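Local structure of rhamnose ABC transporter, rhamnose-binding protein (Actinomyces odontolyticus ATCC 17982, 5BQ3) at residues Asp97-Cys100 with Pro101-Asp105; Gly282-Asp286 with Ser287-Lys291. The protein probably binds rhamnose or a related sugar outside the membrane and delivers it to its ABC transporter for uptake. One frame throughout, in Å; residues are numbered along the deposited sequence.

Interaction 1 of 2, residues Asp97-Cys100 with Pro101-Asp105; sequences DAVC and PALQD
The backbone of Val99 and Cys100 runs straight into the first turn of helix 100-109, where Leu103 N donates to Val99 O (3.1 Å). One residue on, Gln104 N donates to Cys100 O (2.9 Å). Pro101, which has no N-H to offer, occupies this first turn, where a helix asks for no such donor; its ring carbon CD rests 3.6 Å from Cys100 CB. A water donates to Ala98 O and weakly accepts from Ala102 N, joining the loop to the turn. Val99 and Leu103 lie side by side and point the same way, Val99 CG2 3.8 Å from Leu103 CD1. The pair lies at the start of the helix of a beta-alpha-beta crossover in the periplasmic-binding-protein fold: helix 100-109 links the neighbouring parallel strands 88-91 and 112-116, with Leu103 on Leu89 and Ile91, and both residues of the pair on Ile78 of helix 75-83. Away from this pair, SG of Cys100 stands anti to the backbone N (chi1 -164°), a direction that carries it to its disulfide with Cys124. Gln104 reaches back alongside the cysteine, its CG 3.3 Å from Cys100 O and its OE1 3.8 Å from Cys100 SG, while NE2 donates to Asp123 O. An alanine in place of Gln104 removes the amide and would probably leave the Asp123 carbonyl without this donor and the flank of the disulfide sulfur less covered.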
# COMPACT_ATOMS: atom_id res chain seq x y z
N ASP A 97 -8.56 12.99 -10.21
CA ASP A 97 -9.48 13.94 -10.84
C ASP A 97 -10.15 13.42 -12.12
O ASP A 97 -11.30 13.78 -12.37
CB ASP A 97 -8.74 15.25 -11.16
CG ASP A 97 -8.51 16.18 -9.98
OD1 ASP A 97 -8.90 15.81 -8.84
OD2 ASP A 97 -7.97 17.28 -10.19
N ALA A 98 -9.44 12.62 -12.94
CA ALA A 98 -9.94 12.12 -14.22
C ALA A 98 -11.14 11.17 -14.10
O ALA A 98 -12.02 11.20 -14.96
CB ALA A 98 -8.82 11.42 -14.97
N VAL A 99 -11.18 10.33 -13.05
CA VAL A 99 -12.26 9.36 -12.82
C VAL A 99 -13.42 9.97 -12.01
O VAL A 99 -14.51 9.38 -11.97
CB VAL A 99 -11.75 8.05 -12.14
CG1 VAL A 99 -10.76 7.30 -13.02
CG2 VAL A 99 -11.17 8.32 -10.75
N CYS A 100 -13.19 11.13 -11.36
CA CYS A 100 -14.13 11.83 -10.48
C CYS A 100 -15.51 12.13 -11.12
O CYS A 100 -16.50 11.81 -10.45
CB CYS A 100 -13.51 13.10 -9.91
SG CYS A 100 -14.39 13.80 -8.50
N PRO A 101 -15.67 12.69 -12.36
CA PRO A 101 -17.03 12.94 -12.88
C PRO A 101 -17.84 11.66 -13.10
O PRO A 101 -19.05 11.68 -12.88
CB PRO A 101 -16.78 13.67 -14.20
CG PRO A 101 -15.40 14.18 -14.11
CD PRO A 101 -14.66 13.17 -13.32
N ALA A 102 -17.18 10.57 -13.53
CA ALA A 102 -17.82 9.27 -13.77
C ALA A 102 -18.28 8.64 -12.45
O ALA A 102 -19.36 8.04 -12.41
CB ALA A 102 -16.87 8.34 -14.50
N LEU A 103 -17.48 8.79 -11.37
CA LEU A 103 -17.79 8.27 -10.04
C LEU A 103 -18.89 9.10 -9.36
O LEU A 103 -19.67 8.55 -8.58
CB LEU A 103 -16.54 8.24 -9.15
CG LEU A 103 -15.42 7.26 -9.52
CD1 LEU A 103 -14.21 7.44 -8.62
CD2 LEU A 103 -15.90 5.81 -9.47
N GLN A 104 -18.96 10.41 -9.66
CA GLN A 104 -19.99 11.31 -9.12
C GLN A 104 -21.34 11.01 -9.76
O GLN A 104 -22.37 11.14 -9.10
CB GLN A 104 -19.59 12.78 -9.32
CG GLN A 104 -18.58 13.27 -8.29
CD GLN A 104 -18.13 14.69 -8.53
OE1 GLN A 104 -17.80 15.08 -9.64
NE2 GLN A 104 -18.03 15.46 -7.46
N ASP A 105 -21.33 10.56 -11.03
CA ASP A 105 -22.53 10.15 -11.78
C ASP A 105 -23.04 8.80 -11.26
O ASP A 105 -24.23 8.51 -11.37
CB ASP A 105 -22.23 10.05 -13.29
CG ASP A 105 -22.20 11.38 -14.04
OD1 ASP A 105 -22.84 12.35 -13.56
OD2 ASP A 105 -21.59 11.42 -15.13
O HOH W 1 -14.84 10.89 -15.70

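Interaction 2 of 2, residues Gly282-Asp286 with Ser287-Lys291; sequences GAALD and SGAIK
A C-cap ends helix 271-287 here: Ala284 O is shared by the backbone of the residues that turn away, and Gly288 leaves the helix with a positive phi of 102°, a region that glycine enters readily. Ser287 N still makes a helical bond to Ala283 O (3.0 Å). Beyond it, Ala284 O is approached by Gly288 N (3.3 Å), a weak bond of the same spacing, and by Ala289 N (3.0 Å) and Ile290 N (3.4 Å), both weak as well, so three N-H groups gather loosely round one oxygen. The Ser287 hydroxyl turns back over the helix end (chi1 60°); OG lies near the carbonyls of Ala283 and Ala284, and Ser22 O of the N-terminal segment is a further acceptor that competes for its single proton. The carboxylate of Asp286 finds its partner outside the turn: OD2 bonds to Gln28 NE2. The apolar side of the cap is closed by Ile290, which folds back on the helix: its CG1 lies 3.7 Å from Ala284 CB. Leu285 in turn packs against Val114 of strand 112-116, in the lobe built on the six-stranded parallel sheet. Leu285 and Ile290 meet at an oblique angle, with Leu285 CG 3.9 Å from Ile290 CD1. One water donates to both Leu285 O (2.7 Å) and Ile290 O (2.8 Å), bridging the helix end and the loop.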
# COMPACT_ATOMS: atom_id res chain seq x y z
N GLY A 282 -18.28 -1.60 1.51
CA GLY A 282 -19.28 -1.35 0.48
C GLY A 282 -20.61 -1.99 0.80
O GLY A 282 -21.66 -1.40 0.53
N ALA A 283 -20.57 -3.20 1.38
CA ALA A 283 -21.75 -3.97 1.80
C ALA A 283 -22.46 -3.27 2.96
O ALA A 283 -23.69 -3.29 3.02
CB ALA A 283 -21.34 -5.37 2.20
N ALA A 284 -21.69 -2.64 3.87
CA ALA A 284 -22.18 -1.91 5.03
C ALA A 284 -22.90 -0.61 4.61
O ALA A 284 -23.92 -0.26 5.21
CB ALA A 284 -21.03 -1.59 5.97
N LEU A 285 -22.37 0.08 3.57
CA LEU A 285 -22.96 1.31 3.03
C LEU A 285 -24.26 1.02 2.27
O LEU A 285 -25.22 1.79 2.39
CB LEU A 285 -21.96 2.02 2.10
CG LEU A 285 -20.80 2.79 2.74
CD1 LEU A 285 -19.64 2.91 1.77
CD2 LEU A 285 -21.23 4.17 3.20
N ASP A 286 -24.27 -0.08 1.50
CA ASP A 286 -25.40 -0.50 0.68
C ASP A 286 -26.56 -1.06 1.51
O ASP A 286 -27.72 -0.84 1.14
CB ASP A 286 -24.94 -1.56 -0.34
CG ASP A 286 -25.77 -1.65 -1.59
OD1 ASP A 286 -26.25 -0.59 -2.07
OD2 ASP A 286 -25.89 -2.76 -2.14
N SER A 287 -26.27 -1.78 2.61
CA SER A 287 -27.29 -2.35 3.50
C SER A 287 -27.96 -1.26 4.35
O SER A 287 -29.12 -1.41 4.74
CB SER A 287 -26.70 -3.43 4.40
OG SER A 287 -25.66 -2.92 5.21
N GLY A 288 -27.22 -0.19 4.64
CA GLY A 288 -27.69 0.94 5.44
C GLY A 288 -27.18 0.94 6.87
O GLY A 288 -27.68 1.70 7.70
N ALA A 289 -26.17 0.08 7.17
CA ALA A 289 -25.56 -0.05 8.49
C ALA A 289 -24.76 1.20 8.86
O ALA A 289 -24.72 1.57 10.04
CB ALA A 289 -24.65 -1.27 8.52
N ILE A 290 -24.14 1.85 7.86
CA ILE A 290 -23.34 3.07 8.02
C ILE A 290 -23.71 4.07 6.92
O ILE A 290 -24.01 3.67 5.79
CB ILE A 290 -21.81 2.81 8.07
CG1 ILE A 290 -21.32 1.94 6.88
CG2 ILE A 290 -21.38 2.23 9.42
CD1 ILE A 290 -19.89 2.15 6.44
N LYS A 291 -23.67 5.37 7.25
CA LYS A 291 -23.96 6.46 6.32
C LYS A 291 -22.68 6.90 5.59
O LYS A 291 -22.76 7.53 4.53
CB LYS A 291 -24.59 7.66 7.06
CG LYS A 291 -25.96 7.37 7.68
CD LYS A 291 -26.32 8.41 8.72
CE LYS A 291 -27.61 8.08 9.44
NZ LYS A 291 -27.90 9.07 10.52
O HOH W 2 -25.68 4.17 3.62

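From the N terminus, the chain first reaches interaction 1, where the loop after strand 88-91 turns into helix 100-109, and only much later interaction 2, where helix 271-287 gives way to the loop before strand 297-299. The two are in series, neither nested nor crossed, each confined to one continuous run: one starts a helix, the other finishes one. The centres of interactions 1 and 2 lie about 21 Å apart. The nearest atoms of interactions 1 and 2 are about 12 Å apart, without touching. Strand 112-116 relates them: helix 100-109 leads into it, and Leu285 and Asp286 pack on it. Interaction 1 also ties its helix to residues 123-124, interaction 2 its helix end to the N-terminal segment.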